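Local coordinates for protein transcriptional repressor PadR (Bacillus cereus, PDB 6JYI) that probably acts as a dimeric PadR-like transcription factor that binds DNA through winged helix-turn-helix domains, at residues Met104-Gly109 with Lys118-Asp123; Leu14-Gln19 with Lys28-Asp33. All coordinates share one frame; numbering follows the deposited sequence.

From the N terminus, interaction 2 comes first: helix 8-19 meets helix 24-35, and the contact closes the short turn between them in the N-terminal winged helix-turn-helix domain. The chain then runs on through helix 46-55, the two-stranded wing 59-64 and 72-77, and helix 79-89 before interaction 1 begins. There helix 101-107 leads through another short connection into the long helix 114-142, on which it packs. The two closures follow in series, neither nested nor crossed, with centres 33 Å apart and nearest atoms about 16 Å apart. Both sites also touch the second subunit, and helix 114-142 reaches from interaction 1 back to helix 24-35.

Interaction 1 of 2, residues Met104-Gly109 with Lys118-Asp123; sequences MRMYFG and KKWIKD
Trp120 projects from helix 114-142 into an angle formed by Arg105 and Met106 of helix 101-107, the aliphatic chain of the arginine reaching over one face of the indole at CG and the selenomethionine reaching its edge. Arg105 CB approaches Trp120 CZ3 to 3.7 Å, and its CG stands 4.3 Å above the ring plane of Trp120, displaced toward the rim. With CG beside the backbone N and the chain bent at chi2 (-62°), the arginine turns across the benzo ring, nearly at right angles to the indole side chain, bringing NH1 within 3.6 Å of Trp120 CZ2. The guanidinium plane stands almost perpendicular to the indole, at 87°, so the two are not stacked. Its polar partners lie outside the two segments: NE forms a salt bridge with Asp101, and NH1 donates to the carbonyl O of Thr91 in the second subunit, which together should fix the rotation of the group.

Met106 is bent at chi2 (-64°) and again at chi3, a hooked shape that carries its methyl close to the indole plane, with CE 3.7 Å from Trp120 CE3. The selenium at the bend meets the neighbouring isoleucine, SE of Met106 lying 4.0 Å from CG1 of Ile121. That isoleucine also touches Leu168 and Leu172 of helix 148-175, while Met106 packs on Ile152 of the second subunit. On Trp120's own helix, Lys119 NZ forms a salt bridge with OD1 of Asp123, one turn along, at 2.7 Å, meeting the syn lone pair of that oxygen.

No hydrogen bond joins the two segments, which are held by apolar contact and by the aliphatic part of the arginine. A short helix laid against a long one, with both contacting the partner chain, is consistent with the C-terminal helical dimerisation domain of PadR-family regulators.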
loop_
_atom_site.group_PDB
_atom_site.type_symbol
_atom_site.label_atom_id
_atom_site.label_comp_id
_atom_site.label_asym_id
_atom_site.label_seq_id
_atom_site.Cartn_x
_atom_site.Cartn_y
_atom_site.Cartn_z
HETATM N N MSE A 104 4.987 -11.580 0.886
HETATM C CA MSE A 104 4.378 -12.820 1.386
HETATM C C MSE A 104 5.042 -14.040 0.741
HETATM O O MSE A 104 5.228 -15.060 1.402
HETATM C CB MSE A 104 2.880 -12.811 1.090
HETATM C CG MSE A 104 2.110 -13.942 1.699
HETATM SE SE MSE A 104 2.077 -13.872 3.664
HETATM C CE MSE A 104 1.027 -12.280 3.893
ATOM N N ARG A 105 5.444 -13.915 -0.526
ATOM C CA ARG A 105 6.191 -14.998 -1.199
ATOM C C ARG A 105 7.517 -15.220 -0.480
ATOM O O ARG A 105 7.906 -16.370 -0.241
ATOM C CB ARG A 105 6.474 -14.693 -2.659
ATOM C CG ARG A 105 5.263 -14.420 -3.546
ATOM C CD ARG A 105 4.277 -15.580 -3.681
ATOM N NE ARG A 105 3.167 -15.153 -4.549
ATOM C CZ ARG A 105 2.920 -15.566 -5.789
ATOM N NH1 ARG A 105 3.672 -16.488 -6.395
ATOM N NH2 ARG A 105 1.879 -15.048 -6.440
HETATM N N MSE A 106 8.195 -14.122 -0.122
HETATM C CA MSE A 106 9.426 -14.228 0.643
HETATM C C MSE A 106 9.139 -14.856 2.007
HETATM O O MSE A 106 9.888 -15.722 2.457
HETATM C CB MSE A 106 10.108 -12.887 0.849
HETATM C CG MSE A 106 10.527 -12.194 -0.408
HETATM SE SE MSE A 106 11.876 -13.148 -1.410
HETATM C CE MSE A 106 10.749 -13.792 -2.857
ATOM N N TYR A 107 8.029 -14.473 2.638
ATOM C CA TYR A 107 7.681 -15.047 3.930
ATOM C C TYR A 107 7.517 -16.591 3.846
ATOM O O TYR A 107 7.952 -17.325 4.730
ATOM C CB TYR A 107 6.442 -14.372 4.527
ATOM C CG TYR A 107 6.192 -14.817 5.931
ATOM C CD1 TYR A 107 6.927 -14.288 7.004
ATOM C CD2 TYR A 107 5.286 -15.828 6.198
ATOM C CE1 TYR A 107 6.720 -14.761 8.313
ATOM C CE2 TYR A 107 5.087 -16.291 7.463
ATOM C CZ TYR A 107 5.778 -15.737 8.521
ATOM O OH TYR A 107 5.539 -16.228 9.777
ATOM N N PHE A 108 6.921 -17.058 2.758
ATOM C CA PHE A 108 6.715 -18.470 2.524
ATOM C C PHE A 108 7.819 -19.045 1.640
ATOM O O PHE A 108 7.659 -20.118 1.029
ATOM C CB PHE A 108 5.351 -18.699 1.861
ATOM C CG PHE A 108 4.193 -18.365 2.722
ATOM C CD1 PHE A 108 4.139 -18.800 4.034
ATOM C CD2 PHE A 108 3.134 -17.613 2.218
ATOM C CE1 PHE A 108 3.081 -18.476 4.841
ATOM C CE2 PHE A 108 2.065 -17.312 3.010
ATOM C CZ PHE A 108 2.032 -17.738 4.331
ATOM N N GLY A 109 8.958 -18.358 1.589
ATOM C CA GLY A 109 10.048 -18.730 0.689
ATOM C C GLY A 109 10.626 -20.124 0.881
ATOM O O GLY A 109 11.168 -20.736 -0.049
ATOM N N LYS A 118 15.411 -16.132 -6.277
ATOM C CA LYS A 118 16.333 -15.217 -6.953
ATOM C C LYS A 118 15.626 -14.459 -8.062
ATOM O O LYS A 118 15.830 -13.242 -8.220
ATOM C CB LYS A 118 17.544 -15.982 -7.541
ATOM N N LYS A 119 14.804 -15.178 -8.835
ATOM C CA LYS A 119 14.042 -14.567 -9.957
ATOM C C LYS A 119 13.066 -13.533 -9.461
ATOM O O LYS A 119 12.962 -12.428 -10.014
ATOM C CB LYS A 119 13.257 -15.627 -10.748
ATOM C CG LYS A 119 12.407 -15.081 -11.929
ATOM C CD LYS A 119 13.277 -14.327 -12.937
ATOM C CE LYS A 119 12.671 -14.237 -14.365
ATOM N NZ LYS A 119 11.948 -12.921 -14.574
ATOM N N TRP A 120 12.302 -13.907 -8.444
ATOM C CA TRP A 120 11.340 -12.983 -7.861
ATOM C C TRP A 120 12.002 -11.720 -7.346
ATOM O O TRP A 120 11.489 -10.606 -7.558
ATOM C CB TRP A 120 10.583 -13.680 -6.732
ATOM C CG TRP A 120 9.521 -14.600 -7.211
ATOM C CD1 TRP A 120 8.892 -14.575 -8.425
ATOM C CD2 TRP A 120 8.902 -15.643 -6.465
ATOM N NE1 TRP A 120 7.927 -15.542 -8.473
ATOM C CE2 TRP A 120 7.909 -16.212 -7.285
ATOM C CE3 TRP A 120 9.080 -16.144 -5.175
ATOM C CZ2 TRP A 120 7.103 -17.284 -6.865
ATOM C CZ3 TRP A 120 8.287 -17.199 -4.763
ATOM C CH2 TRP A 120 7.306 -17.755 -5.610
ATOM N N ILE A 121 13.149 -11.869 -6.681
ATOM C CA ILE A 121 13.882 -10.704 -6.180
ATOM C C ILE A 121 14.340 -9.817 -7.340
ATOM O O ILE A 121 14.190 -8.599 -7.295
ATOM C CB ILE A 121 15.080 -11.089 -5.261
ATOM C CG1 ILE A 121 14.563 -11.578 -3.899
ATOM C CG2 ILE A 121 16.013 -9.883 -5.035
ATOM C CD1 ILE A 121 15.623 -12.247 -3.056
ATOM N N LYS A 122 14.848 -10.433 -8.397
ATOM C CA LYS A 122 15.368 -9.674 -9.531
ATOM C C LYS A 122 14.241 -8.926 -10.233
ATOM O O LYS A 122 14.385 -7.740 -10.567
ATOM C CB LYS A 122 16.162 -10.581 -10.506
ATOM N N ASP A 123 13.098 -9.595 -10.407
ATOM C CA ASP A 123 11.894 -8.930 -10.940
ATOM C C ASP A 123 11.456 -7.715 -10.116
ATOM O O ASP A 123 11.049 -6.682 -10.665
ATOM C CB ASP A 123 10.709 -9.901 -10.986
ATOM C CG ASP A 123 10.919 -11.006 -11.962
ATOM O OD1 ASP A 123 11.724 -10.814 -12.886
ATOM O OD2 ASP A 123 10.303 -12.077 -11.790
#

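Interaction 2 of 2, residues Leu14-Gln19 with Lys28-Asp33; sequences LGLLMQ and KIVFED
Leu16 bridges the two helices with both of its methyls, CD2 directed at Val30 and CD1 at Phe31. The tighter approach is Leu16 CD2 to Val30 CG1, 3.9 Å, where the two branched side chains run antiparallel alongside one another. Val30 puts CG1 anti to its backbone N (chi1 -168°), and this is the branch that the leucine meets. The aromatic half is slacker: CD1 of Leu16 lies 4.2 Å from CD2 of Phe31, approaching the ring obliquely. The nearest CA atoms, those of Leu16 and Val30, are 8.6 Å apart, and the segments bury just 113 Å² against each other.

Other parts of the dimer add to the burial of Val30 and Phe31, while Leu16 stays partly exposed. Val30 packs on Trp142 at the end of helix 114-142 and on Tyr107 of the second subunit, while Phe31 meets the ring of Phe35. Toward solvent the character changes. Glu32 is exposed on the outer side of helix 24-35, beside Phe43, and exposed Gln19 reaches Arg143 through OE1.

Nothing polar crosses between the segments, so this local pairing of the first two helices of the winged helix-turn-helix domain probably rests on shape and on exclusion of water. Such methyl contacts carry little directional preference, and the relative placement of the helices probably owes much to the surrounding core.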
loop_
_atom_site.group_PDB
_atom_site.type_symbol
_atom_site.label_atom_id
_atom_site.label_comp_id
_atom_site.label_asym_id
_atom_site.label_seq_id
_atom_site.Cartn_x
_atom_site.Cartn_y
_atom_site.Cartn_z
ATOM N N LEU A 14 -12.088 14.165 -6.066
ATOM C CA LEU A 14 -12.405 15.577 -5.730
ATOM C C LEU A 14 -11.169 16.403 -5.609
ATOM O O LEU A 14 -11.096 17.546 -6.133
ATOM C CB LEU A 14 -13.238 15.674 -4.446
ATOM C CG LEU A 14 -14.634 15.056 -4.589
ATOM C CD1 LEU A 14 -15.346 14.900 -3.198
ATOM C CD2 LEU A 14 -15.499 15.928 -5.496
ATOM N N GLY A 15 -10.156 15.862 -4.937
ATOM C CA GLY A 15 -8.906 16.594 -4.877
ATOM C C GLY A 15 -8.274 16.912 -6.200
ATOM O O GLY A 15 -7.748 18.019 -6.408
ATOM N N LEU A 16 -8.304 15.970 -7.116
ATOM C CA LEU A 16 -7.757 16.213 -8.442
ATOM C C LEU A 16 -8.477 17.367 -9.140
ATOM O O LEU A 16 -7.847 18.290 -9.685
ATOM C CB LEU A 16 -7.870 14.940 -9.277
ATOM C CG LEU A 16 -6.809 13.874 -9.030
ATOM C CD1 LEU A 16 -7.118 12.621 -9.915
ATOM C CD2 LEU A 16 -5.401 14.424 -9.322
ATOM N N LEU A 17 -9.799 17.371 -9.012
ATOM C CA LEU A 17 -10.644 18.388 -9.644
ATOM C C LEU A 17 -10.558 19.776 -8.983
ATOM O O LEU A 17 -10.884 20.774 -9.597
ATOM C CB LEU A 17 -12.095 17.880 -9.713
ATOM C CG LEU A 17 -12.298 16.668 -10.614
ATOM C CD1 LEU A 17 -13.760 16.123 -10.559
ATOM C CD2 LEU A 17 -11.913 17.013 -12.051
HETATM N N MSE A 18 -10.059 19.826 -7.757
HETATM C CA MSE A 18 -9.816 21.094 -7.061
HETATM C C MSE A 18 -9.001 22.123 -7.854
HETATM O O MSE A 18 -9.361 23.282 -7.868
HETATM C CB MSE A 18 -9.167 20.854 -5.677
HETATM C CG MSE A 18 -10.097 20.302 -4.682
HETATM SE SE MSE A 18 -11.422 21.628 -4.098
HETATM C CE MSE A 18 -10.252 22.918 -3.268
ATOM N N GLN A 19 -7.935 21.725 -8.539
ATOM C CA GLN A 19 -7.195 22.724 -9.348
ATOM C C GLN A 19 -7.900 23.150 -10.620
ATOM O O GLN A 19 -8.030 24.352 -10.910
ATOM C CB GLN A 19 -5.831 22.210 -9.754
ATOM C CG GLN A 19 -5.084 23.222 -10.569
ATOM C CD GLN A 19 -3.592 23.024 -10.518
ATOM O OE1 GLN A 19 -2.973 23.132 -9.452
ATOM N NE2 GLN A 19 -2.994 22.751 -11.679
ATOM N N LYS A 28 -7.900 9.377 -15.439
ATOM C CA LYS A 28 -7.303 8.063 -15.517
ATOM C C LYS A 28 -5.762 8.102 -15.626
ATOM O O LYS A 28 -5.058 7.319 -14.987
ATOM C CB LYS A 28 -7.905 7.240 -16.665
ATOM C CG LYS A 28 -9.289 6.651 -16.277
ATOM C CD LYS A 28 -10.026 5.958 -17.408
ATOM C CE LYS A 28 -9.331 4.755 -17.906
ATOM N NZ LYS A 28 -10.129 4.047 -18.932
ATOM N N ILE A 29 -5.233 8.981 -16.455
ATOM C CA ILE A 29 -3.780 8.990 -16.645
ATOM C C ILE A 29 -3.114 9.457 -15.351
ATOM O O ILE A 29 -2.141 8.852 -14.938
ATOM C CB ILE A 29 -3.334 9.819 -17.852
ATOM C CG1 ILE A 29 -4.112 9.405 -19.116
ATOM C CG2 ILE A 29 -1.823 9.622 -18.107
ATOM C CD1 ILE A 29 -3.546 8.210 -19.901
ATOM N N VAL A 30 -3.640 10.490 -14.692
ATOM C CA VAL A 30 -3.034 10.940 -13.410
ATOM C C VAL A 30 -3.049 9.811 -12.394
ATOM O O VAL A 30 -2.080 9.590 -11.677
ATOM C CB VAL A 30 -3.686 12.170 -12.757
ATOM C CG1 VAL A 30 -2.732 12.672 -11.618
ATOM C CG2 VAL A 30 -3.817 13.266 -13.738
ATOM N N PHE A 31 -4.144 9.065 -12.373
ATOM C CA PHE A 31 -4.233 7.891 -11.521
ATOM C C PHE A 31 -3.144 6.855 -11.820
ATOM O O PHE A 31 -2.498 6.347 -10.899
ATOM C CB PHE A 31 -5.584 7.204 -11.659
ATOM C CG PHE A 31 -6.469 7.357 -10.471
ATOM C CD1 PHE A 31 -6.412 6.440 -9.456
ATOM C CD2 PHE A 31 -7.329 8.431 -10.363
ATOM C CE1 PHE A 31 -7.181 6.540 -8.355
ATOM C CE2 PHE A 31 -8.146 8.560 -9.240
ATOM C CZ PHE A 31 -8.072 7.594 -8.229
ATOM N N GLU A 32 -2.943 6.533 -13.085
ATOM C CA GLU A 32 -1.970 5.515 -13.429
ATOM C C GLU A 32 -0.552 6.006 -13.190
ATOM O O GLU A 32 0.333 5.211 -12.856
ATOM C CB GLU A 32 -2.035 5.131 -14.903
ATOM C CG GLU A 32 -3.351 4.645 -15.424
ATOM C CD GLU A 32 -3.343 4.550 -16.961
ATOM O OE1 GLU A 32 -2.386 5.061 -17.607
ATOM O OE2 GLU A 32 -4.302 3.972 -17.519
ATOM N N ASP A 33 -0.331 7.296 -13.426
ATOM C CA ASP A 33 1.013 7.866 -13.392
ATOM C C ASP A 33 1.508 8.114 -11.961
ATOM O O ASP A 33 2.690 7.902 -11.666
ATOM C CB ASP A 33 1.040 9.222 -14.135
ATOM C CG ASP A 33 1.097 9.089 -15.662
ATOM O OD1 ASP A 33 1.263 7.969 -16.228
ATOM O OD2 ASP A 33 0.978 10.164 -16.301
#